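PDB 4UDE: ginlfy protein from Ginkgo biloba, which probably acts as a DNA-binding transcription factor of the FLO/LFY (LEAFY) family, this fragment being its SAM oligomerization domain. Local coordinates for residues Y18-T24 with V59-E65. Residues are numbered along the deposited sequence.
Sequences YGVRYMT and VDLLVGE
Two helix starts of a SAM domain can be tied together by one buried carboxylate, as Glu65 illustrates. Val20-Arg21 and Val59-Leu62 run extended into N-cap positions at Arg21, before helix 22-30, and Leu62, before helix 63-83; Gly19 turns the first lead-in at positive phi. CA atoms pair Val20 with Glu65 (5.1 Å) and Thr24 with Val59 (6.5 Å).

Hydrogen bonds converge on Glu65, chi1 and chi2 both t: OE2 accepts Arg21 N (2.7 Å) and Thr24 OG1 (2.6 Å), while OE1 accepts Leu62 N (3.1 Å).

Arg21, chi1-chi3 m, t, m, joins Glu65 and Asp60 in a salt-bridge network: NE to Glu65 OE1 (3.0 Å), NH2 to Asp60 OD2 (3.4 Å), plus a weak hydrogen bond from NH2 to Asp60 O (2.8 Å). One water links Arg21 NH1 to Asp60 OD2; another donates to Thr24 OG1 and Asp60 O.

Apolar cover is slight: Leu62 CG lies over one guanidinium face, 3.6 Å from Arg21 CZ.

Glu65, with Asp60, thus offsets the arginine charge while satisfying backbone NH groups at both helix starts, making their junction predominantly polar.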
ATOM      1  N   TYR A  18     -10.100   2.344   0.170  1.00 30.32           N
ATOM      2  CA  TYR A  18      -9.171   3.310  -0.394  1.00 28.33           C
ATOM      3  C   TYR A  18      -8.993   3.207  -1.899  1.00 32.28           C
ATOM      4  O   TYR A  18      -8.179   3.919  -2.459  1.00 33.01           O
ATOM      5  CB  TYR A  18      -7.853   3.331   0.389  1.00 28.17           C
ATOM      6  CG  TYR A  18      -8.043   3.871   1.793  1.00 27.18           C
ATOM      7  CD1 TYR A  18      -7.965   5.237   2.053  1.00 28.29           C
ATOM      8  CD2 TYR A  18      -8.310   3.015   2.862  1.00 27.51           C
ATOM      9  CE1 TYR A  18      -8.148   5.741   3.340  1.00 29.03           C
ATOM     10  CE2 TYR A  18      -8.495   3.508   4.157  1.00 27.58           C
ATOM     11  CZ  TYR A  18      -8.416   4.874   4.388  1.00 34.38           C
ATOM     12  OH  TYR A  18      -8.593   5.380   5.651  1.00 35.38           O
ATOM     13  N   GLY A  19      -9.803   2.372  -2.550  1.00 29.27           N
ATOM     14  CA  GLY A  19      -9.811   2.215  -4.001  1.00 28.75           C
ATOM     15  C   GLY A  19      -8.603   1.559  -4.638  1.00 33.21           C
ATOM     16  O   GLY A  19      -8.397   1.708  -5.839  1.00 33.26           O
ATOM     17  N   VAL A  20      -7.815   0.791  -3.874  1.00 30.17           N
ATOM     18  CA  VAL A  20      -6.655   0.106  -4.455  1.00 29.76           C
ATOM     19  C   VAL A  20      -7.143  -1.202  -5.080  1.00 33.99           C
ATOM     20  O   VAL A  20      -7.788  -2.004  -4.410  1.00 33.85           O
ATOM     21  CB  VAL A  20      -5.507  -0.063  -3.434  1.00 32.62           C
ATOM     22  CG1 VAL A  20      -4.278  -0.682  -4.092  1.00 32.26           C
ATOM     23  CG2 VAL A  20      -5.151   1.289  -2.812  1.00 31.99           C
ATOM     24  N   ARG A  21      -6.941  -1.352  -6.390  1.00 29.77           N
ATOM     25  CA  ARG A  21      -7.421  -2.522  -7.127  1.00 30.21           C
ATOM     26  C   ARG A  21      -6.586  -3.776  -6.892  1.00 36.01           C
ATOM     27  O   ARG A  21      -5.427  -3.690  -6.482  1.00 34.16           O
ATOM     28  CB  ARG A  21      -7.636  -2.196  -8.616  1.00 28.44           C
ATOM     29  CG  ARG A  21      -8.630  -1.034  -8.798  1.00 31.46           C
ATOM     30  CD  ARG A  21      -8.827  -0.628 -10.244  1.00 35.63           C
ATOM     31  NE  ARG A  21      -7.604  -0.140 -10.882  1.00 40.68           N
ATOM     32  CZ  ARG A  21      -7.420  -0.086 -12.196  1.00 50.35           C
ATOM     33  NH1 ARG A  21      -8.376  -0.482 -13.024  1.00 40.92           N
ATOM     34  NH2 ARG A  21      -6.290   0.398 -12.695  1.00 32.47           N
ATOM     35  N   TYR A  22      -7.217  -4.944  -7.103  1.00 35.43           N
ATOM     36  CA  TYR A  22      -6.679  -6.275  -6.893  1.00 36.23           C
ATOM     37  C   TYR A  22      -5.289  -6.495  -7.484  1.00 40.60           C
ATOM     38  O   TYR A  22      -4.412  -6.989  -6.783  1.00 39.95           O
ATOM     39  CB  TYR A  22      -7.674  -7.350  -7.381  1.00 38.31           C
ATOM     40  CG  TYR A  22      -7.223  -8.753  -7.041  1.00 41.87           C
ATOM     41  CD1 TYR A  22      -7.190  -9.195  -5.722  1.00 44.68           C
ATOM     42  CD2 TYR A  22      -6.775  -9.623  -8.031  1.00 42.87           C
ATOM     43  CE1 TYR A  22      -6.749 -10.479  -5.397  1.00 46.35           C
ATOM     44  CE2 TYR A  22      -6.342 -10.913  -7.719  1.00 43.87           C
ATOM     45  CZ  TYR A  22      -6.331 -11.336  -6.399  1.00 53.69           C
ATOM     46  OH  TYR A  22      -5.908 -12.607  -6.062  1.00 60.20           O
ATOM     47  N   MET A  23      -5.099  -6.130  -8.757  1.00 39.00           N
ATOM     48  CA  MET A  23      -3.835  -6.256  -9.476  1.00 39.97           C
ATOM     49  C   MET A  23      -2.735  -5.319  -8.957  1.00 38.29           C
ATOM     50  O   MET A  23      -1.559  -5.615  -9.144  1.00 35.64           O
ATOM     51  CB  MET A  23      -4.055  -6.051 -10.976  1.00 44.34           C
ATOM     52  CG  MET A  23      -4.546  -7.298 -11.674  1.00 51.64           C
ATOM     53  SD  MET A  23      -4.528  -7.056 -13.470  1.00 59.87           S
ATOM     54  CE  MET A  23      -2.897  -7.824 -13.874  1.00 56.56           C
ATOM     55  N   THR A  24      -3.112  -4.168  -8.347  1.00 32.54           N
ATOM     56  CA  THR A  24      -2.138  -3.267  -7.723  1.00 30.82           C
ATOM     57  C   THR A  24      -1.649  -3.978  -6.440  1.00 32.04           C
ATOM     58  O   THR A  24      -0.447  -4.067  -6.233  1.00 30.81           O
ATOM     59  CB  THR A  24      -2.759  -1.896  -7.444  1.00 32.32           C
ATOM     60  OG1 THR A  24      -3.243  -1.322  -8.677  1.00 30.31           O
ATOM     61  CG2 THR A  24      -1.785  -0.953  -6.755  1.00 24.18           C
ATOM     62  N   VAL A  59       2.196  -1.156 -13.746  1.00 38.57           N
ATOM     63  CA  VAL A  59       0.858  -1.334 -13.202  1.00 37.64           C
ATOM     64  C   VAL A  59      -0.017  -0.153 -13.637  1.00 36.27           C
ATOM     65  O   VAL A  59       0.454   0.981 -13.702  1.00 32.80           O
ATOM     66  CB  VAL A  59       0.763  -1.707 -11.675  1.00 41.90           C
ATOM     67  CG1 VAL A  59       2.000  -2.441 -11.188  1.00 41.09           C
ATOM     68  CG2 VAL A  59       0.489  -0.508 -10.797  1.00 41.96           C
ATOM     69  N   ASP A  60      -1.250  -0.432 -14.025  1.00 34.03           N
ATOM     70  CA  ASP A  60      -2.157   0.644 -14.403  1.00 34.85           C
ATOM     71  C   ASP A  60      -2.818   1.175 -13.123  1.00 39.47           C
ATOM     72  O   ASP A  60      -3.544   0.433 -12.440  1.00 39.06           O
ATOM     73  CB  ASP A  60      -3.211   0.151 -15.406  1.00 37.35           C
ATOM     74  CG  ASP A  60      -4.176   1.231 -15.861  1.00 50.25           C
ATOM     75  OD1 ASP A  60      -3.705   2.347 -16.217  1.00 49.27           O
ATOM     76  OD2 ASP A  60      -5.396   0.962 -15.874  1.00 60.97           O
ATOM     77  N   LEU A  61      -2.499   2.414 -12.759  1.00 36.32           N
ATOM     78  CA  LEU A  61      -3.077   3.045 -11.569  1.00 36.50           C
ATOM     79  C   LEU A  61      -4.044   4.146 -11.965  1.00 39.99           C
ATOM     80  O   LEU A  61      -3.656   5.061 -12.691  1.00 38.04           O
ATOM     81  CB  LEU A  61      -2.000   3.661 -10.658  1.00 36.33           C
ATOM     82  CG  LEU A  61      -1.007   2.721  -9.999  1.00 40.19           C
ATOM     83  CD1 LEU A  61       0.055   3.509  -9.256  1.00 39.16           C
ATOM     84  CD2 LEU A  61      -1.697   1.774  -9.064  1.00 41.29           C
ATOM     85  N   LEU A  62      -5.285   4.091 -11.441  1.00 37.96           N
ATOM     86  CA  LEU A  62      -6.276   5.161 -11.615  1.00 37.25           C
ATOM     87  C   LEU A  62      -5.771   6.326 -10.768  1.00 40.77           C
ATOM     88  O   LEU A  62      -4.909   6.115  -9.904  1.00 40.37           O
ATOM     89  CB  LEU A  62      -7.679   4.708 -11.141  1.00 36.53           C
ATOM     90  CG  LEU A  62      -8.257   3.436 -11.789  1.00 40.93           C
ATOM     91  CD1 LEU A  62      -9.548   3.020 -11.123  1.00 40.80           C
ATOM     92  CD2 LEU A  62      -8.490   3.607 -13.289  1.00 42.61           C
ATOM     93  N   VAL A  63      -6.249   7.546 -11.028  1.00 38.55           N
ATOM     94  CA  VAL A  63      -5.840   8.753 -10.278  1.00 38.36           C
ATOM     95  C   VAL A  63      -6.166   8.618  -8.777  1.00 40.20           C
ATOM     96  O   VAL A  63      -5.289   8.867  -7.950  1.00 40.34           O
ATOM     97  CB  VAL A  63      -6.413  10.058 -10.914  1.00 43.29           C
ATOM     98  CG1 VAL A  63      -5.948  11.308 -10.168  1.00 43.10           C
ATOM     99  CG2 VAL A  63      -6.022  10.156 -12.384  1.00 43.59           C
ATOM    100  N   GLY A  64      -7.393   8.173  -8.460  1.00 35.66           N
ATOM    101  CA  GLY A  64      -7.881   7.979  -7.089  1.00 34.39           C
ATOM    102  C   GLY A  64      -7.196   6.859  -6.323  1.00 35.50           C
ATOM    103  O   GLY A  64      -7.169   6.865  -5.085  1.00 34.40           O
ATOM    104  N   GLU A  65      -6.667   5.867  -7.064  1.00 30.89           N
ATOM    105  CA  GLU A  65      -5.870   4.738  -6.558  1.00 30.37           C
ATOM    106  C   GLU A  65      -4.499   5.263  -6.034  1.00 32.02           C
ATOM    107  O   GLU A  65      -4.047   4.836  -4.966  1.00 32.38           O
ATOM    108  CB  GLU A  65      -5.671   3.750  -7.710  1.00 31.87           C
ATOM    109  CG  GLU A  65      -5.129   2.410  -7.311  1.00 38.06           C
ATOM    110  CD  GLU A  65      -5.315   1.318  -8.345  1.00 46.62           C
ATOM    111  OE1 GLU A  65      -5.502   1.608  -9.552  1.00 34.23           O
ATOM    112  OE2 GLU A  65      -5.244   0.145  -7.923  1.00 32.95           O
TER
HETATM  113  O   HOH W   1      -7.944   0.409 -15.860  1.00 56.06           O
HETATM  114  O   HOH W   2      -3.877  -2.069 -11.240  1.00 38.12           O